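Local coordinates for cell division protein FtsI/penicillin binding protein 2 (PDB 4ZTK), which probably catalyses the D,D-transpeptidation that cross-links peptidoglycan strands during cell division, as a penicillin-binding protein of the FtsI type, at residues A[17-22]-A[53-58]; A[130-135]-A[227-232]. One frame throughout, in Å; residues are numbered along the deposited sequence.

Contact 1: A[17-22]-A[53-58]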
loop_
_atom_site.group_PDB
_atom_site.type_symbol
_atom_site.label_atom_id
_atom_site.label_comp_id
_atom_site.label_asym_id
_atom_site.label_seq_id
_atom_site.Cartn_x
_atom_site.Cartn_y
_atom_site.Cartn_z
ATOM N N ILE A 17 11.582 9.682 -12.570
ATOM C CA ILE A 17 11.559 8.724 -13.676
ATOM C C ILE A 17 12.949 8.266 -14.132
ATOM O O ILE A 17 13.078 7.571 -15.140
ATOM C CB ILE A 17 10.796 9.289 -14.909
ATOM C CG1 ILE A 17 11.643 10.323 -15.667
ATOM C CG2 ILE A 17 9.443 9.864 -14.497
ATOM C CD1 ILE A 17 11.708 11.695 -15.022
ATOM N N SER A 18 13.981 8.638 -13.381
ATOM C CA SER A 18 15.359 8.430 -13.827
ATOM C C SER A 18 15.885 6.997 -13.681
ATOM O O SER A 18 16.651 6.528 -14.523
ATOM C CB SER A 18 16.302 9.411 -13.123
ATOM O OG SER A 18 16.306 9.202 -11.722
ATOM N N HIS A 19 15.476 6.304 -12.622
ATOM C CA HIS A 19 16.043 4.990 -12.311
ATOM C C HIS A 19 15.314 3.827 -12.987
ATOM O O HIS A 19 15.488 2.671 -12.602
ATOM C CB HIS A 19 16.065 4.771 -10.797
ATOM C CG HIS A 19 16.678 5.902 -10.032
ATOM N ND1 HIS A 19 18.042 6.081 -9.932
ATOM C CD2 HIS A 19 16.113 6.911 -9.329
ATOM C CE1 HIS A 19 18.289 7.152 -9.200
ATOM N NE2 HIS A 19 17.136 7.675 -8.821
ATOM N N LEU A 20 14.515 4.137 -14.001
ATOM C CA LEU A 20 13.649 3.145 -14.638
ATOM C C LEU A 20 14.390 1.964 -15.264
ATOM O O LEU A 20 15.420 2.134 -15.911
ATOM C CB LEU A 20 12.752 3.818 -15.681
ATOM C CG LEU A 20 11.304 4.084 -15.262
ATOM C CD1 LEU A 20 11.225 4.666 -13.856
ATOM C CD2 LEU A 20 10.632 5.009 -16.257
ATOM N N ASP A 21 13.852 0.765 -15.055
ATOM C CA ASP A 21 14.388 -0.453 -15.656
ATOM C C ASP A 21 13.471 -0.963 -16.767
ATOM O O ASP A 21 12.336 -1.367 -16.503
ATOM C CB ASP A 21 14.571 -1.546 -14.602
ATOM C CG ASP A 21 15.059 -2.850 -15.201
ATOM O OD1 ASP A 21 16.012 -2.814 -16.010
ATOM O OD2 ASP A 21 14.485 -3.910 -14.878
ATOM N N PRO A 22 13.969 -0.953 -18.013
ATOM C CA PRO A 22 13.211 -1.303 -19.222
ATOM C C PRO A 22 12.518 -2.668 -19.166
ATOM O O PRO A 22 11.424 -2.806 -19.713
ATOM C CB PRO A 22 14.276 -1.281 -20.329
ATOM C CG PRO A 22 15.593 -1.285 -19.621
ATOM C CD PRO A 22 15.357 -0.581 -18.329
ATOM N N THR A 53 16.956 1.408 -2.022
ATOM C CA THR A 53 17.089 2.840 -2.264
ATOM C C THR A 53 15.747 3.558 -2.238
ATOM O O THR A 53 15.684 4.763 -2.003
ATOM C CB THR A 53 17.726 3.102 -3.635
ATOM O OG1 THR A 53 16.842 2.639 -4.663
ATOM C CG2 THR A 53 19.061 2.380 -3.756
ATOM N N GLY A 54 14.677 2.818 -2.503
ATOM C CA GLY A 54 13.357 3.414 -2.603
ATOM C C GLY A 54 13.087 4.043 -3.961
ATOM O O GLY A 54 11.996 4.560 -4.202
ATOM N N ASN A 55 14.079 4.001 -4.849
ATOM C CA ASN A 55 13.920 4.536 -6.201
ATOM C C ASN A 55 12.834 3.800 -6.973
ATOM O O ASN A 55 12.746 2.577 -6.905
ATOM C CB ASN A 55 15.232 4.431 -6.978
ATOM C CG ASN A 55 16.322 5.297 -6.397
ATOM O OD1 ASN A 55 16.054 6.366 -5.851
ATOM N ND2 ASN A 55 17.561 4.839 -6.511
ATOM N N ILE A 56 12.013 4.548 -7.701
ATOM C CA ILE A 56 11.050 3.958 -8.619
ATOM C C ILE A 56 11.811 3.374 -9.797
ATOM O O ILE A 56 12.602 4.074 -10.433
ATOM C CB ILE A 56 10.079 5.013 -9.165
ATOM C CG1 ILE A 56 9.400 5.755 -8.013
ATOM C CG2 ILE A 56 9.051 4.370 -10.084
ATOM C CD1 ILE A 56 8.597 4.863 -7.130
ATOM N N ILE A 57 11.585 2.095 -10.086
ATOM C CA ILE A 57 12.262 1.454 -11.209
ATOM C C ILE A 57 11.294 1.071 -12.321
ATOM O O ILE A 57 11.707 0.624 -13.387
ATOM C CB ILE A 57 13.066 0.215 -10.774
ATOM C CG1 ILE A 57 12.136 -0.855 -10.204
ATOM C CG2 ILE A 57 14.137 0.605 -9.765
ATOM C CD1 ILE A 57 12.862 -2.095 -9.749
ATOM N N ALA A 58 10.004 1.242 -12.060
ATOM C CA ALA A 58 8.990 1.098 -13.096
ATOM C C ALA A 58 7.704 1.792 -12.672
ATOM O O ALA A 58 7.352 1.811 -11.488
ATOM C CB ALA A 58 8.734 -0.368 -13.406
#

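Contact 2: A[130-135]-A[227-232]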
loop_
_atom_site.group_PDB
_atom_site.type_symbol
_atom_site.label_atom_id
_atom_site.label_comp_id
_atom_site.label_asym_id
_atom_site.label_seq_id
_atom_site.Cartn_x
_atom_site.Cartn_y
_atom_site.Cartn_z
ATOM N N ALA A 130 -6.063 -8.662 13.094
ATOM C CA ALA A 130 -6.690 -7.407 12.701
ATOM C C ALA A 130 -6.063 -6.840 11.431
ATOM O O ALA A 130 -6.755 -6.258 10.603
ATOM C CB ALA A 130 -6.625 -6.391 13.843
ATOM N N ILE A 131 -4.753 -7.009 11.277
ATOM C CA ILE A 131 -4.084 -6.621 10.034
ATOM C C ILE A 131 -4.511 -7.535 8.879
ATOM O O ILE A 131 -4.854 -7.064 7.795
ATOM C CB ILE A 131 -2.546 -6.654 10.170
ATOM C CG1 ILE A 131 -2.050 -5.542 11.102
ATOM C CG2 ILE A 131 -1.879 -6.523 8.803
ATOM C CD1 ILE A 131 -2.235 -4.132 10.551
ATOM N N ALA A 132 -4.494 -8.841 9.128
ATOM C CA ALA A 132 -4.833 -9.845 8.113
ATOM C C ALA A 132 -6.251 -9.679 7.571
ATOM O O ALA A 132 -6.474 -9.718 6.363
ATOM C CB ALA A 132 -4.644 -11.266 8.678
ATOM N N LYS A 133 -7.211 -9.495 8.470
ATOM C CA LYS A 133 -8.602 -9.345 8.069
ATOM C C LYS A 133 -8.965 -7.882 7.848
ATOM O O LYS A 133 -10.064 -7.576 7.396
ATOM C CB LYS A 133 -9.521 -9.990 9.105
ATOM C CG LYS A 133 -9.521 -11.509 9.041
ATOM C CD LYS A 133 -9.481 -12.132 10.425
ATOM C CE LYS A 133 -10.780 -11.911 11.184
ATOM N NZ LYS A 133 -11.916 -12.682 10.606
ATOM N N SER A 134 -8.023 -6.993 8.155
ATOM C CA SER A 134 -8.211 -5.551 7.998
ATOM C C SER A 134 -9.391 -5.034 8.827
ATOM O O SER A 134 -10.313 -4.413 8.302
ATOM C CB SER A 134 -8.376 -5.182 6.522
ATOM O OG SER A 134 -8.040 -3.828 6.300
ATOM N N ILE A 135 -9.336 -5.289 10.130
ATOM C CA ILE A 135 -10.422 -4.937 11.040
ATOM C C ILE A 135 -10.286 -3.496 11.535
ATOM O O ILE A 135 -9.406 -3.184 12.340
ATOM C CB ILE A 135 -10.471 -5.909 12.232
ATOM C CG1 ILE A 135 -10.560 -7.348 11.716
ATOM C CG2 ILE A 135 -11.654 -5.583 13.152
ATOM C CD1 ILE A 135 -10.811 -8.375 12.796
ATOM N N GLU A 227 2.961 -11.002 5.761
ATOM C CA GLU A 227 2.953 -12.319 5.121
ATOM C C GLU A 227 1.661 -13.053 5.450
ATOM O O GLU A 227 1.062 -13.709 4.595
ATOM C CB GLU A 227 4.133 -13.169 5.596
ATOM C CG GLU A 227 5.462 -12.810 4.986
ATOM C CD GLU A 227 6.538 -13.837 5.302
ATOM O OE1 GLU A 227 7.604 -13.445 5.821
ATOM O OE2 GLU A 227 6.318 -15.038 5.028
ATOM N N ASN A 228 1.248 -12.943 6.708
ATOM C CA ASN A 228 0.029 -13.578 7.175
ATOM C C ASN A 228 -1.213 -12.942 6.569
ATOM O O ASN A 228 -2.212 -13.620 6.324
ATOM C CB ASN A 228 -0.044 -13.521 8.698
ATOM C CG ASN A 228 -1.207 -14.308 9.248
ATOM O OD1 ASN A 228 -1.278 -15.524 9.080
ATOM N ND2 ASN A 228 -2.127 -13.619 9.914
ATOM N N ALA A 229 -1.148 -11.635 6.325
ATOM C CA ALA A 229 -2.240 -10.925 5.657
ATOM C C ALA A 229 -2.466 -11.453 4.239
ATOM O O ALA A 229 -3.565 -11.347 3.695
ATOM C CB ALA A 229 -1.961 -9.432 5.624
ATOM N N VAL A 230 -1.420 -12.012 3.638
ATOM C CA VAL A 230 -1.522 -12.560 2.291
ATOM C C VAL A 230 -1.928 -14.036 2.308
ATOM O O VAL A 230 -2.872 -14.426 1.637
ATOM C CB VAL A 230 -0.213 -12.380 1.492
ATOM C CG1 VAL A 230 -0.265 -13.190 0.191
ATOM C CG2 VAL A 230 0.031 -10.895 1.189
ATOM N N THR A 231 -1.229 -14.855 3.083
ATOM C CA THR A 231 -1.530 -16.283 3.094
ATOM C C THR A 231 -2.865 -16.582 3.776
ATOM O O THR A 231 -3.557 -17.530 3.409
ATOM C CB THR A 231 -0.415 -17.104 3.773
ATOM O OG1 THR A 231 -0.481 -16.933 5.192
ATOM C CG2 THR A 231 0.945 -16.662 3.278
ATOM N N ASN A 232 -3.234 -15.770 4.763
ATOM C CA ASN A 232 -4.432 -16.045 5.553
ATOM C C ASN A 232 -5.347 -14.845 5.775
ATOM O O ASN A 232 -6.026 -14.762 6.794
ATOM C CB ASN A 232 -4.037 -16.644 6.906
ATOM C CG ASN A 232 -3.207 -17.909 6.764
ATOM O OD1 ASN A 232 -2.025 -17.936 7.111
ATOM N ND2 ASN A 232 -3.823 -18.965 6.250
#

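Contact 1: A[17-22]-A[53-58]
The imidazole of H19 lies flat against the side-chain amide of N55, their planes only 9° apart, with N55 CG over one ring face, offset toward the rim. Followed outward, H19 CB rests 3.6 Å from I56 O. Its CG, anti to the carbonyl carbon (chi1 -50°), settles near N55 CB and CG. H19 CD2 approaches N55 CG to 3.4 Å and NE2 lies near N55 OD1, too poorly angled for a hydrogen bond; H19 CE1 is 3.6 Å from N55 ND2. S18 OG lies over the opposite face, also toward the rim. Imidazole and amide are both flat, so they can stack face to face, and their polar edges suit a site near solvent.

The contact docks the lead-in to helix 22-38 onto strand 56-63, an outermost strand of the five-stranded antiparallel sheet in the transpeptidase domain. Here I57 and A58 both face I48 in a classic beta bulge, while I57 O receives D21 N in a nearly straight hydrogen bond (2.7 Å, 177°). L20 CA adds a CH...O contact to I57 O at 3.4 Å. L20 CD1 lies 3.7 Å from I56 O. D21 then serves as N-cap, suited by its short carboxylate, though OD2 bonds only weakly to M24 N. Before the strand, T53 OG1 accepts from N55 N in an ST turn; G54 between them has a positive phi at which a CB would press on the carbonyl O of T53.

Contact 2: A[130-135]-A[227-232]
A132 and A229 bring their helices together backbone to backbone: A132 CA is 3.7 Å from A229 CA, an approach that small side chains such as alanine's allow. The apolar contacts centre on this pair. A132 CB points toward the other helix, 3.9 Å from A229 CA, and A229 CB in turn lies 3.8 Å from A132 CA, whereas the two methyls are 4.5 Å apart; each therefore meets the partner's backbone more closely than its methyl. I131 adds its CG2 branch, 4.3 Å from A229 CB, while the end of the side chain leads away and the residue also touches K83 and A87 of helix 83-92.

Polar groups border the alanines. The CG of N228 is anti to the backbone N (chi1 -173°), which carries the amide group to the A132 methyl, and N232 O comes within 4.2 Å of A132 CB. Both segments are helix ends of the transpeptidase domain, and S134 probably opens the SxN motif of the active site: its side chain touches S80 and K83 of the likely SxxK motif, and S134 OG hydrogen-bonds K248 NZ and a molecule of NHE, probably from the crystallisation liquor.

Backbone hydrogen bonds shape the two ends. Helix 127-133 stops in a Schellman motif with S134 at positive phi, in which I135 N reaches A130 O (2.8 Å) and S134 N bonds weakly to I131 O. After helix 216-231, backbone hydrogen bonds pair T234 with A132 and G235 with A229.

How the contacts relate
From the N terminus, contact 1 comes first: after residues 17-22 the chain runs through helix 22-38 and strand 43-49, then returns to the start of strand 56-63, closing a loop of 30 residues. Contact 2 opens later and closes a longer one of 91 residues, more than half helical, between the end of helix 127-133 and that of helix 216-231. The loops follow in series, neither nested nor crossed. Contact 1 ties the N-terminal lead-in to an outer strand of the large sheet; contact 2 joins two helix ends near the probable catalytic motifs. Their centres are 29 Å apart, on opposite sides of the chain's centre, with nearest atoms about 19 Å apart.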